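Lipoxygenase (Cyanothece sp., PDB 5EK8) probably inserts molecular oxygen into polyunsaturated fatty acids as a 9R-lipoxygenase, using a non-heme iron centre. Local coordinates at residues 275-280 against 503-508; 316-319 against 323-326; 461-466 against 561-566; 647-652 against 656-661. All blocks are in the same frame, centred on the assembly; numbering follows the deposited sequence.

Contact 1 of 4, residues 275-280 against 503-508; sequences MSFIWD and EGIMAN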
loop_
_atom_site.group_PDB
_atom_site.type_symbol
_atom_site.label_atom_id
_atom_site.label_comp_id
_atom_site.label_asym_id
_atom_site.label_seq_id
_atom_site.Cartn_x
_atom_site.Cartn_y
_atom_site.Cartn_z
ATOM N N MET A 275 -14.382 -17.668 13.452
ATOM C CA MET A 275 -13.170 -16.964 13.064
ATOM C C MET A 275 -12.106 -17.134 14.148
ATOM O O MET A 275 -12.380 -16.977 15.341
ATOM C CB MET A 275 -13.453 -15.484 12.805
ATOM C CG MET A 275 -12.261 -14.698 12.257
ATOM S SD MET A 275 -11.993 -14.846 10.474
ATOM C CE MET A 275 -11.035 -16.357 10.356
ATOM N N SER A 276 -10.896 -17.476 13.721
ATOM C CA SER A 276 -9.834 -17.832 14.644
ATOM C C SER A 276 -8.668 -16.867 14.559
ATOM O O SER A 276 -8.166 -16.568 13.474
ATOM C CB SER A 276 -9.334 -19.253 14.366
ATOM O OG SER A 276 -10.392 -20.195 14.383
ATOM N N PHE A 277 -8.235 -16.392 15.717
ATOM C CA PHE A 277 -6.977 -15.678 15.812
ATOM C C PHE A 277 -6.095 -16.362 16.848
ATOM O O PHE A 277 -6.360 -16.293 18.050
ATOM C CB PHE A 277 -7.210 -14.210 16.161
ATOM C CG PHE A 277 -7.946 -13.449 15.093
ATOM C CD1 PHE A 277 -7.394 -13.297 13.829
ATOM C CD2 PHE A 277 -9.188 -12.885 15.352
ATOM C CE1 PHE A 277 -8.066 -12.606 12.844
ATOM C CE2 PHE A 277 -9.866 -12.191 14.371
ATOM C CZ PHE A 277 -9.304 -12.047 13.115
ATOM N N ILE A 278 -5.058 -17.039 16.359
ATOM C CA ILE A 278 -4.118 -17.765 17.210
ATOM C C ILE A 278 -2.699 -17.242 17.007
ATOM O O ILE A 278 -2.219 -17.135 15.879
ATOM C CB ILE A 278 -4.154 -19.285 16.935
ATOM C CG1 ILE A 278 -5.415 -19.910 17.537
ATOM C CG2 ILE A 278 -2.928 -19.958 17.514
ATOM C CD1 ILE A 278 -6.568 -20.006 16.573
ATOM N N TRP A 279 -2.031 -16.928 18.110
ATOM C CA TRP A 279 -0.749 -16.235 18.062
ATOM C C TRP A 279 0.398 -17.098 18.577
ATOM O O TRP A 279 1.471 -16.583 18.897
ATOM C CB TRP A 279 -0.829 -14.933 18.868
ATOM C CG TRP A 279 -2.072 -14.149 18.583
ATOM C CD1 TRP A 279 -3.286 -14.279 19.200
ATOM C CD2 TRP A 279 -2.230 -13.120 17.599
ATOM N NE1 TRP A 279 -4.190 -13.393 18.659
ATOM C CE2 TRP A 279 -3.566 -12.670 17.675
ATOM C CE3 TRP A 279 -1.373 -12.535 16.661
ATOM C CZ2 TRP A 279 -4.062 -11.663 16.851
ATOM C CZ3 TRP A 279 -1.871 -11.536 15.840
ATOM C CH2 TRP A 279 -3.201 -11.108 15.944
ATOM N N ASP A 280 0.175 -18.408 18.644
ATOM C CA ASP A 280 1.187 -19.335 19.156
ATOM C C ASP A 280 2.515 -19.227 18.403
ATOM O O ASP A 280 3.576 -19.556 18.940
ATOM C CB ASP A 280 0.676 -20.775 19.093
ATOM C CG ASP A 280 -0.526 -21.006 19.980
ATOM O OD1 ASP A 280 -1.308 -21.937 19.697
ATOM O OD2 ASP A 280 -0.695 -20.248 20.957
ATOM N N GLU A 503 1.200 -20.516 6.989
ATOM C CA GLU A 503 1.370 -20.954 8.364
ATOM C C GLU A 503 1.120 -19.767 9.287
ATOM O O GLU A 503 1.122 -18.617 8.847
ATOM C CB GLU A 503 2.767 -21.542 8.588
ATOM C CG GLU A 503 3.916 -20.622 8.208
ATOM C CD GLU A 503 5.279 -21.272 8.421
ATOM O OE1 GLU A 503 5.966 -20.905 9.400
ATOM O OE2 GLU A 503 5.660 -22.148 7.611
ATOM N N GLY A 504 0.894 -20.048 10.563
ATOM C CA GLY A 504 0.645 -18.997 11.528
ATOM C C GLY A 504 -0.831 -18.719 11.719
ATOM O O GLY A 504 -1.658 -19.630 11.677
ATOM N N ILE A 505 -1.158 -17.445 11.912
ATOM C CA ILE A 505 -2.506 -17.034 12.293
ATOM C C ILE A 505 -3.544 -17.247 11.185
ATOM O O ILE A 505 -4.726 -17.453 11.468
ATOM C CB ILE A 505 -2.524 -15.543 12.736
ATOM C CG1 ILE A 505 -3.872 -15.185 13.369
ATOM C CG2 ILE A 505 -2.179 -14.606 11.573
ATOM C CD1 ILE A 505 -3.891 -13.840 14.016
ATOM N N MET A 506 -3.108 -17.218 9.928
ATOM C CA MET A 506 -4.041 -17.336 8.808
ATOM C C MET A 506 -4.138 -18.762 8.273
ATOM O O MET A 506 -4.746 -18.999 7.227
ATOM C CB MET A 506 -3.649 -16.381 7.674
ATOM C CG MET A 506 -3.769 -14.908 8.037
ATOM S SD MET A 506 -5.274 -14.536 8.958
ATOM C CE MET A 506 -6.531 -14.968 7.757
ATOM N N ALA A 507 -3.548 -19.707 8.995
ATOM C CA ALA A 507 -3.628 -21.109 8.610
ATOM C C ALA A 507 -4.689 -21.816 9.441
ATOM O O ALA A 507 -4.719 -21.691 10.664
ATOM C CB ALA A 507 -2.273 -21.789 8.767
ATOM N N ASN A 508 -5.571 -22.544 8.766
ATOM C CA ASN A 508 -6.632 -23.280 9.440
ATOM C C ASN A 508 -6.132 -24.616 9.987
ATOM O O ASN A 508 -5.609 -25.454 9.247
ATOM C CB ASN A 508 -7.809 -23.502 8.490
ATOM C CG ASN A 508 -8.975 -24.201 9.160
ATOM O OD1 ASN A 508 -9.060 -24.259 10.386
ATOM N ND2 ASN A 508 -9.886 -24.733 8.354
HETATM O O HOH W 1 -5.459 -18.586 13.871
#
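At the end of strand 272-277, a central strand of the six-stranded antiparallel sheet, Phe277, Ile278 and Trp279 receive Ile505 from the type I turn 504-507. The evidence for this turn is the backbone bond from Ala507 N to Gly504 O, and the two segments come closest at Ile278 and Ile505, whose CA atoms lie 5.2 Å apart. Ile505 reaches across because CG1 stands anti to its backbone N (chi1 -170°) and the chain continues extended, carrying CD1 forward. That methyl rests over one face of the indole, 3.5 Å from the centroid of the Trp279 six-membered ring and 13° off its normal, which defines a CH-pi contact. Phe277 is met differently: Ile505 CD1 lies 3.5 Å from Phe277 CD1, at the ring edge and near its plane. Polar linkage is indirect. A water donates to Ile505 O at 2.8 Å and is held weakly by Ile278 N and Ser276 O, while Ile505 N bonds Tyr282 OH. Trp279 and Ile505 both touch Met427 of helix 421-432. Replacing Trp279 with an alanine would probably leave the Ile505 methyl without its aromatic face and open a gap beside Met427. Phe277 and Trp279 also pack on helix 337-377, which carries iron ligands His359 and His364. The arrangement is a buried junction where the end of strand 272-277 and the 503-508 loop meet helices 337-377 and 421-432 in the lipoxygenase fold.

Contact 2 of 4, residues 316-319 against 323-326; sequences PDSL and SPLK
Ser318 supplies the hydrogen bond between the two segments, its OG donating to Pro324 O at 2.5 Å. The donor approaches in the carbonyl plane on a lone pair, with a C=O...OG angle of 134°. Its hydroxyl stands beside the backbone N and anti to the carbonyl carbon (chi1 -64°), and the CB of Ser318 is directed at 323-326, which together deliver OG to the proline carbonyl. Backbone polar contacts shape the donor side: Ser318 is the centre of an inverse gamma turn, and the accompanying bond from Leu319 N to Asp317 O is weak. The remaining contacts are van der Waals. Ser323 CB lies 3.5 Å from Ser318 CB, while Ser323 OG, lying 3.2 Å from that same CB, is turned to Ala320 O, with which it hydrogen-bonds within the loop. The Pro324 ring adds a flank, CD being 3.7 Å from Ser318 OG. Putting an alanine at Ser318 would probably leave Pro324 O without this donor and the two arms of the loop less firmly joined. Outside the pair, Arg314 NE bonds Ser318 O; in backbone bonds, Leu319 pairs with Lys284, and Lys326 with Ser313. The contact thus lies within the connection between antiparallel neighbours, strands 303-313 and 329-331, the latter an outermost strand of the six-stranded sheet.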
loop_
_atom_site.group_PDB
_atom_site.type_symbol
_atom_site.label_atom_id
_atom_site.label_comp_id
_atom_site.label_asym_id
_atom_site.label_seq_id
_atom_site.Cartn_x
_atom_site.Cartn_y
_atom_site.Cartn_z
ATOM N N PRO A 316 1.692 -13.767 31.368
ATOM C CA PRO A 316 2.550 -12.604 31.117
ATOM C C PRO A 316 3.981 -13.031 30.794
ATOM O O PRO A 316 4.647 -12.386 29.982
ATOM C CB PRO A 316 2.484 -11.827 32.433
ATOM C CG PRO A 316 1.175 -12.215 33.027
ATOM C CD PRO A 316 0.955 -13.649 32.639
ATOM N N ASP A 317 4.419 -14.123 31.419
ATOM C CA ASP A 317 5.720 -14.744 31.157
ATOM C C ASP A 317 5.897 -15.260 29.728
ATOM O O ASP A 317 6.971 -15.125 29.144
ATOM C CB ASP A 317 5.948 -15.912 32.122
ATOM C CG ASP A 317 6.629 -15.490 33.399
ATOM O OD1 ASP A 317 6.517 -16.231 34.401
ATOM O OD2 ASP A 317 7.276 -14.421 33.404
ATOM N N SER A 318 4.847 -15.865 29.184
ATOM C CA SER A 318 4.919 -16.549 27.895
ATOM C C SER A 318 5.243 -15.622 26.714
ATOM O O SER A 318 4.369 -15.265 25.922
ATOM C CB SER A 318 3.603 -17.289 27.642
ATOM O OG SER A 318 3.421 -18.310 28.611
ATOM N N LEU A 319 6.518 -15.268 26.589
ATOM C CA LEU A 319 6.965 -14.353 25.546
ATOM C C LEU A 319 7.205 -15.063 24.226
ATOM O O LEU A 319 6.591 -14.737 23.210
ATOM C CB LEU A 319 8.245 -13.641 25.981
ATOM C CG LEU A 319 8.176 -12.856 27.286
ATOM C CD1 LEU A 319 9.488 -12.128 27.528
ATOM C CD2 LEU A 319 6.996 -11.885 27.254
ATOM N N SER A 323 5.113 -20.753 23.843
ATOM C CA SER A 323 5.195 -20.719 25.304
ATOM C C SER A 323 3.827 -21.039 25.933
ATOM O O SER A 323 2.801 -20.932 25.262
ATOM C CB SER A 323 5.705 -19.354 25.759
ATOM O OG SER A 323 5.101 -18.331 24.994
ATOM N N PRO A 324 3.811 -21.451 27.215
ATOM C CA PRO A 324 2.585 -21.952 27.853
ATOM C C PRO A 324 1.379 -21.012 27.802
ATOM O O PRO A 324 1.533 -19.793 27.879
ATOM C CB PRO A 324 3.023 -22.169 29.303
ATOM C CG PRO A 324 4.457 -22.490 29.201
ATOM C CD PRO A 324 4.988 -21.646 28.082
ATOM N N LEU A 325 0.190 -21.599 27.672
ATOM C CA LEU A 325 -1.068 -20.857 27.667
ATOM C C LEU A 325 -1.887 -21.160 28.917
ATOM O O LEU A 325 -1.828 -22.268 29.455
ATOM C CB LEU A 325 -1.906 -21.197 26.428
ATOM C CG LEU A 325 -1.373 -20.890 25.026
ATOM C CD1 LEU A 325 -2.323 -21.432 23.984
ATOM C CD2 LEU A 325 -1.200 -19.402 24.838
ATOM N N LYS A 326 -2.658 -20.174 29.373
ATOM C CA LYS A 326 -3.644 -20.394 30.430
ATOM C C LYS A 326 -4.783 -21.248 29.879
ATOM O O LYS A 326 -4.971 -21.316 28.667
ATOM C CB LYS A 326 -4.184 -19.064 30.969
ATOM C CG LYS A 326 -3.142 -18.197 31.653
ATOM C CD LYS A 326 -3.686 -16.808 31.948
ATOM C CE LYS A 326 -4.890 -16.877 32.868
ATOM N NZ LYS A 326 -5.365 -15.521 33.258
#

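Contact 3 of 4, residues 461-466 against 561-566; sequences QILTEY and HIIFHT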
loop_
_atom_site.group_PDB
_atom_site.type_symbol
_atom_site.label_atom_id
_atom_site.label_comp_id
_atom_site.label_asym_id
_atom_site.label_seq_id
_atom_site.Cartn_x
_atom_site.Cartn_y
_atom_site.Cartn_z
ATOM N N GLN A 461 -16.829 -6.900 -10.946
ATOM C CA GLN A 461 -17.452 -6.978 -12.264
ATOM C C GLN A 461 -17.185 -5.706 -13.062
ATOM O O GLN A 461 -16.974 -5.756 -14.284
ATOM C CB GLN A 461 -18.955 -7.233 -12.140
ATOM C CG GLN A 461 -19.353 -8.687 -12.393
ATOM C CD GLN A 461 -18.516 -9.677 -11.591
ATOM O OE1 GLN A 461 -18.629 -9.762 -10.365
ATOM N NE2 GLN A 461 -17.664 -10.429 -12.285
ATOM N N ILE A 462 -17.176 -4.570 -12.369
ATOM C CA ILE A 462 -16.789 -3.315 -13.015
ATOM C C ILE A 462 -15.371 -3.403 -13.590
ATOM O O ILE A 462 -15.132 -3.050 -14.750
ATOM C CB ILE A 462 -16.864 -2.127 -12.044
ATOM C CG1 ILE A 462 -18.304 -1.902 -11.588
ATOM C CG2 ILE A 462 -16.342 -0.869 -12.709
ATOM C CD1 ILE A 462 -18.440 -0.800 -10.571
ATOM N N LEU A 463 -14.441 -3.888 -12.772
ATOM C CA LEU A 463 -13.055 -4.071 -13.197
ATOM C C LEU A 463 -12.953 -5.047 -14.363
ATOM O O LEU A 463 -12.130 -4.875 -15.251
ATOM C CB LEU A 463 -12.187 -4.559 -12.032
ATOM C CG LEU A 463 -12.067 -3.603 -10.841
ATOM C CD1 LEU A 463 -10.940 -4.034 -9.923
ATOM C CD2 LEU A 463 -11.876 -2.160 -11.298
ATOM N N THR A 464 -13.797 -6.069 -14.362
ATOM C CA THR A 464 -13.811 -7.030 -15.454
ATOM C C THR A 464 -14.196 -6.355 -16.764
ATOM O O THR A 464 -13.479 -6.478 -17.767
ATOM C CB THR A 464 -14.777 -8.176 -15.169
ATOM O OG1 THR A 464 -14.405 -8.813 -13.942
ATOM C CG2 THR A 464 -14.736 -9.185 -16.299
ATOM N N GLU A 465 -15.323 -5.639 -16.747
ATOM C CA GLU A 465 -15.764 -4.869 -17.912
ATOM C C GLU A 465 -14.661 -3.933 -18.399
ATOM O O GLU A 465 -14.321 -3.907 -19.587
ATOM C CB GLU A 465 -17.012 -4.051 -17.585
ATOM C CG GLU A 465 -18.263 -4.858 -17.300
ATOM C CD GLU A 465 -19.466 -3.967 -16.998
ATOM O OE1 GLU A 465 -19.690 -2.990 -17.749
ATOM O OE2 GLU A 465 -20.179 -4.238 -16.004
ATOM N N TYR A 466 -14.104 -3.175 -17.460
ATOM C CA TYR A 466 -13.054 -2.211 -17.761
ATOM C C TYR A 466 -11.860 -2.860 -18.448
ATOM O O TYR A 466 -11.457 -2.431 -19.527
ATOM C CB TYR A 466 -12.602 -1.507 -16.482
ATOM C CG TYR A 466 -11.332 -0.701 -16.631
ATOM C CD1 TYR A 466 -11.226 0.305 -17.591
ATOM C CD2 TYR A 466 -10.243 -0.935 -15.802
ATOM C CE1 TYR A 466 -10.066 1.044 -17.726
ATOM C CE2 TYR A 466 -9.083 -0.201 -15.927
ATOM C CZ TYR A 466 -8.997 0.787 -16.889
ATOM O OH TYR A 466 -7.833 1.516 -17.001
ATOM N N HIS A 561 -6.411 -7.831 -10.360
ATOM C CA HIS A 561 -5.895 -7.988 -9.004
ATOM C C HIS A 561 -5.300 -6.680 -8.466
ATOM O O HIS A 561 -5.715 -6.162 -7.414
ATOM C CB HIS A 561 -4.844 -9.102 -8.989
ATOM C CG HIS A 561 -4.447 -9.549 -7.619
ATOM N ND1 HIS A 561 -5.276 -10.294 -6.807
ATOM C CD2 HIS A 561 -3.306 -9.361 -6.916
ATOM C CE1 HIS A 561 -4.664 -10.543 -5.664
ATOM N NE2 HIS A 561 -3.463 -9.990 -5.705
ATOM N N ILE A 562 -4.331 -6.155 -9.214
ATOM C CA ILE A 562 -3.658 -4.906 -8.881
ATOM C C ILE A 562 -4.652 -3.775 -8.649
ATOM O O ILE A 562 -4.657 -3.147 -7.585
ATOM C CB ILE A 562 -2.674 -4.487 -9.992
ATOM C CG1 ILE A 562 -1.532 -5.499 -10.103
ATOM C CG2 ILE A 562 -2.130 -3.084 -9.730
ATOM C CD1 ILE A 562 -0.667 -5.309 -11.339
ATOM N N ILE A 563 -5.503 -3.534 -9.643
ATOM C CA ILE A 563 -6.474 -2.452 -9.558
ATOM C C ILE A 563 -7.391 -2.642 -8.360
ATOM O O ILE A 563 -7.678 -1.689 -7.637
ATOM C CB ILE A 563 -7.322 -2.340 -10.839
ATOM C CG1 ILE A 563 -6.444 -1.923 -12.019
ATOM C CG2 ILE A 563 -8.437 -1.328 -10.650
ATOM C CD1 ILE A 563 -7.180 -1.864 -13.335
ATOM N N PHE A 564 -7.827 -3.877 -8.132
ATOM C CA PHE A 564 -8.733 -4.153 -7.022
ATOM C C PHE A 564 -8.112 -3.787 -5.692
ATOM O O PHE A 564 -8.747 -3.130 -4.866
ATOM C CB PHE A 564 -9.154 -5.619 -6.987
ATOM C CG PHE A 564 -10.129 -5.938 -5.884
ATOM C CD1 PHE A 564 -9.688 -6.390 -4.646
ATOM C CD2 PHE A 564 -11.491 -5.773 -6.083
ATOM C CE1 PHE A 564 -10.588 -6.680 -3.633
ATOM C CE2 PHE A 564 -12.398 -6.064 -5.075
ATOM C CZ PHE A 564 -11.944 -6.515 -3.847
ATOM N N HIS A 565 -6.872 -4.206 -5.476
ATOM C CA HIS A 565 -6.276 -3.976 -4.168
ATOM C C HIS A 565 -5.739 -2.561 -3.973
ATOM O O HIS A 565 -5.659 -2.083 -2.845
ATOM C CB HIS A 565 -5.186 -5.008 -3.909
ATOM C CG HIS A 565 -5.733 -6.375 -3.656
ATOM N ND1 HIS A 565 -6.045 -7.251 -4.676
ATOM C CD2 HIS A 565 -6.083 -6.998 -2.506
ATOM C CE1 HIS A 565 -6.536 -8.364 -4.161
ATOM N NE2 HIS A 565 -6.570 -8.237 -2.847
ATOM N N THR A 566 -5.388 -1.885 -5.061
ATOM C CA THR A 566 -4.878 -0.524 -4.949
ATOM C C THR A 566 -6.005 0.497 -4.808
ATOM O O THR A 566 -5.778 1.617 -4.347
ATOM C CB THR A 566 -4.015 -0.140 -6.160
ATOM O OG1 THR A 566 -4.728 -0.442 -7.367
ATOM C CG2 THR A 566 -2.697 -0.895 -6.128
#
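Leu463 and Ile563 form the centre of this helix-helix contact, with Leu463 CD2 lying 3.6 Å from Ile563 CG2 as the two side chains pass each other head to tail. The other leucine branch does separate work: CD1 sits over the backbone of the facing helix, 3.6 Å from Phe564 N, and also meets Phe564 CB at 3.8 Å. One turn along from Leu463, Tyr466 presents its ring edge, so that CE2 comes within 3.6 Å of Ile563 CD1, which lies in the ring plane; the two side chains are nearly perpendicular. Tyr466 is brought there by CG standing anti to the backbone N (chi1 168°). Ile563 therefore uses two branches, CG2 for the leucine and CD1 for the tyrosine. Leu641 of helix 639-647 covers Leu463 and Tyr466, while Met386 packs on Tyr466 and Ile563.

The helix segments that hold these groups cross with 138° between their N-to-C directions, tilted well away from antiparallel, with axes 10.3 Å apart at closest approach. On the far side of 561-566, His565 ND1 donates to His561 O at 3.0 Å. The bond is nearly in the imidazole plane, but the donor stands above the carbonyl plane, and His565 N shares the same acceptor. Trp440 meets both histidine rings edge-to-face, and His561 NE2 reaches Gln366 of helix 337-377. Helix 549-574 also bears the iron ligands His570 and Asn574. Between the segments no polar side-chain atom takes part: aliphatic branches fit against a ring edge, and the contact depends on close packing rather than directed bonds.

Contact 4 of 4, residues 647-652 against 656-661; sequences NRKDQF and GIDIGN
Ile657 N turns back to donate to Phe652 O at 2.9 Å, with an N-H...O angle of 147° and the donor tilted 35° from the carbonyl plane. The side chains then fold together along the returning chain. Ile659 CG2 lies 3.5 Å from Phe652 CD2, and Ile657 CG2 is a more distant neighbour at 4.2 Å from Phe652 CD1; both approach the ring obliquely. The other branch of Ile659 is used separately. CG1 sits between the backbone N and the carbonyl carbon (chi1 61°), and with chi2 extended it carries CD1 to a position 3.6 Å from Lys649 CB, the two side chains standing nearly perpendicular.

The reversal that permits this folding is a Schellman motif ending the short helix 649-653, in which Gly656 N pairs with Ala653 O beside the Ile657 N to Phe652 O bond. Gly656 is its C-prime residue, and its positive phi, a conformation favoured by glycine, swings the chain back so that the amide of Ile657 reaches Phe652 O.

Beyond the apolar group, Lys649 and Asp658 run alongside with their ends on the same side. Lys649 NZ is 3.9 Å from Asp658 OD1, a long salt bridge between exposed residues. The same OD1 accepts from Gly660 N at 3.0 Å, met from above the carboxylate plane, which makes an Asx turn and ties the carboxylate to the first turn of the following 3-10 segment 659-661. Asn661 N bonds the backbone Asp658 O, an i to i+3 bond of that segment. Leu645 of helix 639-647 packs on both Phe652 and Ile659, while helix 451-473 contributes Ala455 against Ile657.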
loop_
_atom_site.group_PDB
_atom_site.type_symbol
_atom_site.label_atom_id
_atom_site.label_comp_id
_atom_site.label_asym_id
_atom_site.label_seq_id
_atom_site.Cartn_x
_atom_site.Cartn_y
_atom_site.Cartn_z
ATOM N N ASN A 647 -21.436 4.690 -14.034
ATOM C CA ASN A 647 -22.592 3.937 -14.511
ATOM C C ASN A 647 -23.241 3.141 -13.381
ATOM O O ASN A 647 -24.465 3.043 -13.299
ATOM C CB ASN A 647 -22.165 3.008 -15.654
ATOM C CG ASN A 647 -23.310 2.177 -16.212
ATOM O OD1 ASN A 647 -24.487 2.459 -15.974
ATOM N ND2 ASN A 647 -22.963 1.150 -16.982
ATOM N N ARG A 648 -22.417 2.608 -12.488
ATOM C CA ARG A 648 -22.923 1.780 -11.404
ATOM C C ARG A 648 -22.862 2.491 -10.045
ATOM O O ARG A 648 -22.488 1.893 -9.039
ATOM C CB ARG A 648 -22.149 0.462 -11.353
ATOM C CG ARG A 648 -21.841 -0.117 -12.730
ATOM C CD ARG A 648 -22.263 -1.573 -12.841
ATOM N NE ARG A 648 -23.711 -1.736 -12.741
ATOM C CZ ARG A 648 -24.343 -2.897 -12.876
ATOM N NH1 ARG A 648 -23.652 -4.004 -13.118
ATOM N NH2 ARG A 648 -25.665 -2.952 -12.770
ATOM N N LYS A 649 -23.261 3.760 -10.028
ATOM C CA LYS A 649 -23.266 4.581 -8.816
ATOM C C LYS A 649 -24.346 4.170 -7.812
ATOM O O LYS A 649 -24.110 4.108 -6.597
ATOM C CB LYS A 649 -23.461 6.051 -9.202
ATOM C CG LYS A 649 -23.699 7.004 -8.042
ATOM C CD LYS A 649 -23.945 8.413 -8.558
ATOM C CE LYS A 649 -24.149 9.407 -7.428
ATOM N NZ LYS A 649 -22.966 9.478 -6.526
ATOM N N ASP A 650 -25.533 3.885 -8.335
ATOM C CA ASP A 650 -26.713 3.692 -7.504
ATOM C C ASP A 650 -26.775 2.323 -6.827
ATOM O O ASP A 650 -27.336 2.199 -5.741
ATOM C CB ASP A 650 -27.968 3.914 -8.344
ATOM C CG ASP A 650 -27.905 5.199 -9.143
ATOM O OD1 ASP A 650 -28.158 6.276 -8.564
ATOM O OD2 ASP A 650 -27.595 5.132 -10.351
ATOM N N GLN A 651 -26.212 1.300 -7.465
ATOM C CA GLN A 651 -26.162 -0.029 -6.856
ATOM C C GLN A 651 -25.211 0.010 -5.671
ATOM O O GLN A 651 -25.399 -0.705 -4.684
ATOM C CB GLN A 651 -25.715 -1.098 -7.860
ATOM C CG GLN A 651 -26.489 -1.131 -9.174
ATOM C CD GLN A 651 -26.107 0.004 -10.112
ATOM O OE1 GLN A 651 -25.357 0.903 -9.737
ATOM N NE2 GLN A 651 -26.624 -0.035 -11.335
ATOM N N PHE A 652 -24.186 0.850 -5.777
ATOM C CA PHE A 652 -23.275 1.079 -4.665
ATOM C C PHE A 652 -23.973 1.890 -3.585
ATOM O O PHE A 652 -23.767 1.657 -2.394
ATOM C CB PHE A 652 -22.000 1.789 -5.129
ATOM C CG PHE A 652 -20.921 0.854 -5.596
ATOM C CD1 PHE A 652 -20.332 -0.039 -4.716
ATOM C CD2 PHE A 652 -20.494 0.865 -6.913
ATOM C CE1 PHE A 652 -19.337 -0.906 -5.142
ATOM C CE2 PHE A 652 -19.497 0.006 -7.343
ATOM C CZ PHE A 652 -18.917 -0.879 -6.457
ATOM N N GLY A 656 -24.978 1.531 0.641
ATOM C CA GLY A 656 -24.516 2.584 1.527
ATOM C C GLY A 656 -23.100 3.034 1.226
ATOM O O GLY A 656 -22.345 3.406 2.126
ATOM N N ILE A 657 -22.742 3.005 -0.053
ATOM C CA ILE A 657 -21.398 3.371 -0.482
ATOM C C ILE A 657 -21.405 4.478 -1.538
ATOM O O ILE A 657 -22.184 4.446 -2.493
ATOM C CB ILE A 657 -20.648 2.142 -1.035
ATOM C CG1 ILE A 657 -20.497 1.086 0.063
ATOM C CG2 ILE A 657 -19.291 2.545 -1.588
ATOM C CD1 ILE A 657 -20.506 -0.341 -0.450
ATOM N N ASP A 658 -20.541 5.468 -1.342
ATOM C CA ASP A 658 -20.322 6.508 -2.336
ATOM C C ASP A 658 -19.099 6.160 -3.185
ATOM O O ASP A 658 -17.979 6.091 -2.678
ATOM C CB ASP A 658 -20.143 7.871 -1.657
ATOM C CG ASP A 658 -20.338 9.039 -2.614
ATOM O OD1 ASP A 658 -20.219 8.839 -3.843
ATOM O OD2 ASP A 658 -20.611 10.162 -2.129
ATOM N N ILE A 659 -19.317 5.945 -4.478
ATOM C CA ILE A 659 -18.228 5.635 -5.398
ATOM C C ILE A 659 -17.191 6.751 -5.425
ATOM O O ILE A 659 -16.050 6.542 -5.839
ATOM C CB ILE A 659 -18.748 5.395 -6.825
ATOM C CG1 ILE A 659 -19.447 6.647 -7.362
ATOM C CG2 ILE A 659 -19.714 4.225 -6.842
ATOM C CD1 ILE A 659 -19.931 6.508 -8.788
ATOM N N GLY A 660 -17.596 7.936 -4.975
ATOM C CA GLY A 660 -16.706 9.080 -4.908
ATOM C C GLY A 660 -15.725 8.975 -3.757
ATOM O O GLY A 660 -14.776 9.751 -3.674
ATOM N N ASN A 661 -15.952 8.010 -2.870
ATOM C CA ASN A 661 -15.057 7.782 -1.742
ATOM C C ASN A 661 -14.056 6.664 -2.014
ATOM O O ASN A 661 -13.275 6.290 -1.139
ATOM C CB ASN A 661 -15.861 7.463 -0.481
ATOM C CG ASN A 661 -16.312 8.715 0.253
ATOM O OD1 ASN A 661 -15.600 9.719 0.292
ATOM N ND2 ASN A 661 -17.501 8.659 0.841
#

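In the fold
Contacts 1 and 3 are buried, whereas contacts 2 and 4 are partly buried and lie within local chain reversals. Their chemistry differs accordingly: contact 3 is apolar, contact 1 adds a water to its apolar packing, contact 2 relies on a serine hydroxyl, and contact 4 combines a helix-ending backbone bond with a hydrophobic patch and a long salt bridge. Contacts 1 and 2 belong to the six-stranded sheet and its connections, and touch through Asp280 and Leu325. Contacts 3 and 4 meet on helix 451-473, where Ile462 of segment 461-466 abuts Phe652. The centres of contacts 2 and 4 are farthest apart, about 47 Å.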